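Local coordinates for Endonuclease/exonuclease/phosphatase domain-containing protein (Enterococcus faecalis, PDB 3L1W) that belongs to the endonuclease/exonuclease/phosphatase family and probably hydrolyses phosphodiester or phosphomonoester bonds, possibly as a 3'-5' RNA exonuclease, at the interface of chains A and B. Sequence-based numbering; all coordinates share one arbitrary frame. Chains: chain A/B, Uncharacterized protein.

Contact 1: the interface of chains A and B. Residues chain A 206-208; chain B 235.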
loop_
_atom_site.group_PDB
_atom_site.type_symbol
_atom_site.label_atom_id
_atom_site.label_comp_id
_atom_site.label_asym_id
_atom_site.label_seq_id
_atom_site.Cartn_x
_atom_site.Cartn_y
_atom_site.Cartn_z
ATOM N N LYS A 206 -16.265 9.376 -4.463
ATOM C CA LYS A 206 -16.736 10.041 -3.251
ATOM C C LYS A 206 -15.670 11.007 -2.745
ATOM O O LYS A 206 -14.540 10.600 -2.509
ATOM C CB LYS A 206 -17.022 8.989 -2.179
ATOM C CG LYS A 206 -17.282 9.558 -0.798
ATOM C CD LYS A 206 -18.722 9.991 -0.656
ATOM C CE LYS A 206 -19.668 8.820 -0.860
ATOM N NZ LYS A 206 -21.091 9.236 -0.702
ATOM N N PRO A 207 -16.021 12.296 -2.598
ATOM C CA PRO A 207 -15.086 13.279 -2.033
ATOM C C PRO A 207 -14.669 12.896 -0.618
ATOM O O PRO A 207 -15.498 12.431 0.169
ATOM C CB PRO A 207 -15.906 14.574 -2.022
ATOM C CG PRO A 207 -16.910 14.380 -3.126
ATOM C CD PRO A 207 -17.272 12.924 -3.053
ATOM N N TRP A 208 -13.394 13.077 -0.296
ATOM C CA TRP A 208 -12.903 12.638 1.003
ATOM C C TRP A 208 -13.636 13.302 2.174
ATOM O O TRP A 208 -13.863 12.667 3.210
ATOM C CB TRP A 208 -11.387 12.810 1.089
ATOM C CG TRP A 208 -10.642 11.742 0.329
ATOM C CD1 TRP A 208 -11.177 10.821 -0.535
ATOM C CD2 TRP A 208 -9.232 11.484 0.364
ATOM N NE1 TRP A 208 -10.183 10.009 -1.037
ATOM C CE2 TRP A 208 -8.985 10.390 -0.497
ATOM C CE3 TRP A 208 -8.157 12.063 1.043
ATOM C CZ2 TRP A 208 -7.704 9.869 -0.697
ATOM C CZ3 TRP A 208 -6.884 11.543 0.840
ATOM C CH2 TRP A 208 -6.673 10.460 -0.020
ATOM N N ASP B 235 -7.820 12.356 -2.829
ATOM C CA ASP B 235 -9.156 12.931 -3.040
ATOM C C ASP B 235 -9.567 13.092 -4.510
ATOM O O ASP B 235 -9.867 14.190 -4.962
ATOM C CB ASP B 235 -9.293 14.272 -2.308
ATOM C CG ASP B 235 -10.743 14.694 -2.116
ATOM O OD1 ASP B 235 -10.966 15.821 -1.632
ATOM O OD2 ASP B 235 -11.668 13.920 -2.443
HETATM O O HOH W 1 -12.400 11.715 -3.918
#
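The indole of A:Trp208 packs one face against B:Asp235 in this small patch between two copies of the protein. Its apolar centre is CA of B:Asp235, which sits 3.5 Å from the centroid of the five-membered ring of A:Trp208 in a CH-pi contact. The backbone N of B:Asp235 lies beside it toward the rim of the ring system, 3.3 Å from both CE2 and CZ2 of A:Trp208. CB of the aspartate lies against the same face, over the bond between CG and CD2 of A:Trp208, at 3.9 Å from each. The two side chains run antiparallel, and their flat groups are nearly parallel, with the carboxylate of B:Asp235 turned 18° from the indole plane.

Farther out the contact becomes polar. The CG of B:Asp235 is anti to its own backbone N (chi1 -162°), which carries the carboxylate past the indole to the start of the 3-10 helix 208-210. There the backbone N of A:Trp208 donates a fairly straight hydrogen bond of 2.9 Å to OD2 of B:Asp235, reaching this oxygen from above the carboxylate plane. The carboxylate thus accepts from the first N-H of the short helix, much as an N-capping group does, with at most a modest electrostatic benefit. CA of A:Pro207 packs on the same OD2 of B:Asp235 at 3.5 Å. At the rim a water bridges OD2 of B:Asp235 and the backbone carbonyl O of A:Lys206, 2.8 Å from each. The site ties a loop of one chain to the Pro-Trp turn of the other, and probably helps to fix the relative orientation of the two copies.

Contact 2: the interface of chains A and B. Residues chain A 29-30, 33-34, 232; chain B 193, 231.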
loop_
_atom_site.group_PDB
_atom_site.type_symbol
_atom_site.label_atom_id
_atom_site.label_comp_id
_atom_site.label_asym_id
_atom_site.label_seq_id
_atom_site.Cartn_x
_atom_site.Cartn_y
_atom_site.Cartn_z
ATOM N N GLN A 29 -6.964 -10.490 -2.417
ATOM C CA GLN A 29 -5.662 -10.065 -2.923
ATOM C C GLN A 29 -5.165 -8.833 -2.180
ATOM O O GLN A 29 -3.966 -8.677 -1.954
ATOM C CB GLN A 29 -5.733 -9.801 -4.431
ATOM C CG GLN A 29 -5.786 -11.090 -5.233
ATOM C CD GLN A 29 -6.205 -10.857 -6.657
ATOM O OE1 GLN A 29 -6.269 -9.717 -7.113
ATOM N NE2 GLN A 29 -6.509 -11.938 -7.374
ATOM N N LEU A 30 -6.085 -7.956 -1.795
ATOM C CA LEU A 30 -5.704 -6.782 -1.023
ATOM C C LEU A 30 -5.105 -7.224 0.304
ATOM O O LEU A 30 -4.034 -6.761 0.699
ATOM C CB LEU A 30 -6.918 -5.871 -0.807
ATOM C CG LEU A 30 -6.712 -4.533 -0.080
ATOM C CD1 LEU A 30 -7.877 -3.601 -0.391
ATOM C CD2 LEU A 30 -6.563 -4.697 1.439
ATOM N N PHE A 33 -1.661 -8.806 -0.153
ATOM C CA PHE A 33 -0.649 -7.820 -0.524
ATOM C C PHE A 33 -0.190 -6.979 0.663
ATOM O O PHE A 33 1.005 -6.766 0.852
ATOM C CB PHE A 33 -1.141 -6.916 -1.654
ATOM C CG PHE A 33 -0.184 -5.805 -1.988
ATOM C CD1 PHE A 33 0.978 -6.064 -2.692
ATOM C CD2 PHE A 33 -0.447 -4.507 -1.584
ATOM C CE1 PHE A 33 1.873 -5.033 -2.999
ATOM C CE2 PHE A 33 0.441 -3.465 -1.885
ATOM C CZ PHE A 33 1.594 -3.733 -2.584
ATOM N N HIS A 34 -1.135 -6.497 1.457
ATOM C CA HIS A 34 -0.758 -5.698 2.617
ATOM C C HIS A 34 -0.110 -6.521 3.734
ATOM O O HIS A 34 0.776 -6.014 4.444
ATOM C CB HIS A 34 -1.920 -4.810 3.065
ATOM C CG HIS A 34 -2.252 -3.763 2.049
ATOM N ND1 HIS A 34 -1.556 -2.575 1.958
ATOM C CD2 HIS A 34 -3.147 -3.753 1.030
ATOM C CE1 HIS A 34 -2.029 -1.866 0.948
ATOM N NE2 HIS A 34 -2.989 -2.561 0.364
ATOM N N ASP A 232 -7.001 1.323 -2.058
ATOM C CA ASP A 232 -6.868 0.336 -3.134
ATOM C C ASP A 232 -8.170 0.195 -3.909
ATOM O O ASP A 232 -9.256 0.093 -3.321
ATOM C CB ASP A 232 -6.527 -1.042 -2.566
ATOM C CG ASP A 232 -5.259 -1.051 -1.746
ATOM O OD1 ASP A 232 -5.009 -0.076 -1.002
ATOM O OD2 ASP A 232 -4.521 -2.059 -1.827
ATOM N N TYR B 193 0.066 -7.333 -8.250
ATOM C CA TYR B 193 -1.087 -6.692 -7.614
ATOM C C TYR B 193 -1.343 -5.355 -8.282
ATOM O O TYR B 193 -0.407 -4.601 -8.548
ATOM C CB TYR B 193 -0.819 -6.499 -6.116
ATOM C CG TYR B 193 -1.970 -5.882 -5.348
ATOM C CD1 TYR B 193 -3.182 -6.543 -5.228
ATOM C CD2 TYR B 193 -1.827 -4.645 -4.723
ATOM C CE1 TYR B 193 -4.236 -5.981 -4.518
ATOM C CE2 TYR B 193 -2.873 -4.071 -4.014
ATOM C CZ TYR B 193 -4.070 -4.743 -3.912
ATOM O OH TYR B 193 -5.122 -4.191 -3.220
ATOM N N THR B 231 -2.088 2.281 -6.805
ATOM C CA THR B 231 -3.145 3.194 -7.249
ATOM C C THR B 231 -3.533 4.250 -6.217
ATOM O O THR B 231 -4.641 4.797 -6.266
ATOM C CB THR B 231 -4.413 2.403 -7.678
ATOM O OG1 THR B 231 -4.921 1.671 -6.562
ATOM C CG2 THR B 231 -4.058 1.425 -8.795
#
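A two-fold symmetric interface between identical chains is formed here by the insertion of an aromatic side chain from one copy against a helix of the other, which would help to hold the pair together if this dimer exists in solution. B:Tyr193, from strand 191-193, lays its ring on that of A:Phe33 near the end of helix 20-34. The planes are 19° apart and the centroids 4.4 Å apart, a displaced stack in which CD2 of B:Tyr193 lies over the rim of the phenylalanine ring, 3.4 Å from CG of A:Phe33. CB of A:Phe33 in turn lies over the centre of the tyrosine face. With CG of B:Tyr193 anti to its backbone N (chi1 -178°), the phenol extends away from its strand to the helix of chain A; the long axes of the two side chains run roughly perpendicular although their ring planes stay nearly parallel. CB of A:Leu30 packs on the phenol OH of B:Tyr193 at 3.4 Å.

That hydroxyl, OH of B:Tyr193, donates a 2.6 Å hydrogen bond to the carboxylate OD2 of A:Asp232, using the lone pair that points away from the other oxygen. The same OD2 of A:Asp232 accepts a nearly straight bond of 2.7 Å from NE2 of A:His34, which comes from the syn side, somewhat out of the carboxylate plane but within the imidazole plane. Two donors thus grip one oxygen, and A:His34 probably helps to orient the carboxylate for the tyrosine. A:Phe33 turns an edge toward the imidazole face, its CD2 over the centre of the A:His34 ring, which may help hold the imidazole in place. The site joins helix 20-34 and the loop of A:Asp232 to B:Tyr193, and so probably contributes to the cohesion of the pair.

Contact 1 and contact 2 lie about 20 Å apart, measured between the centres of their C-alpha atoms, along one two-fold symmetric interface. They share no residue, but the 231-235 segment of chain B contributes to both, through B:Asp235 in contact 1 and marginally through B:Thr231 in contact 2, while the same segment of chain A supplies A:Asp232 to contact 2. With the symmetry twins, each contact occurs twice, and spaced attachment points of this kind would resist rotation of one copy against the other, if the dimer persists in solution.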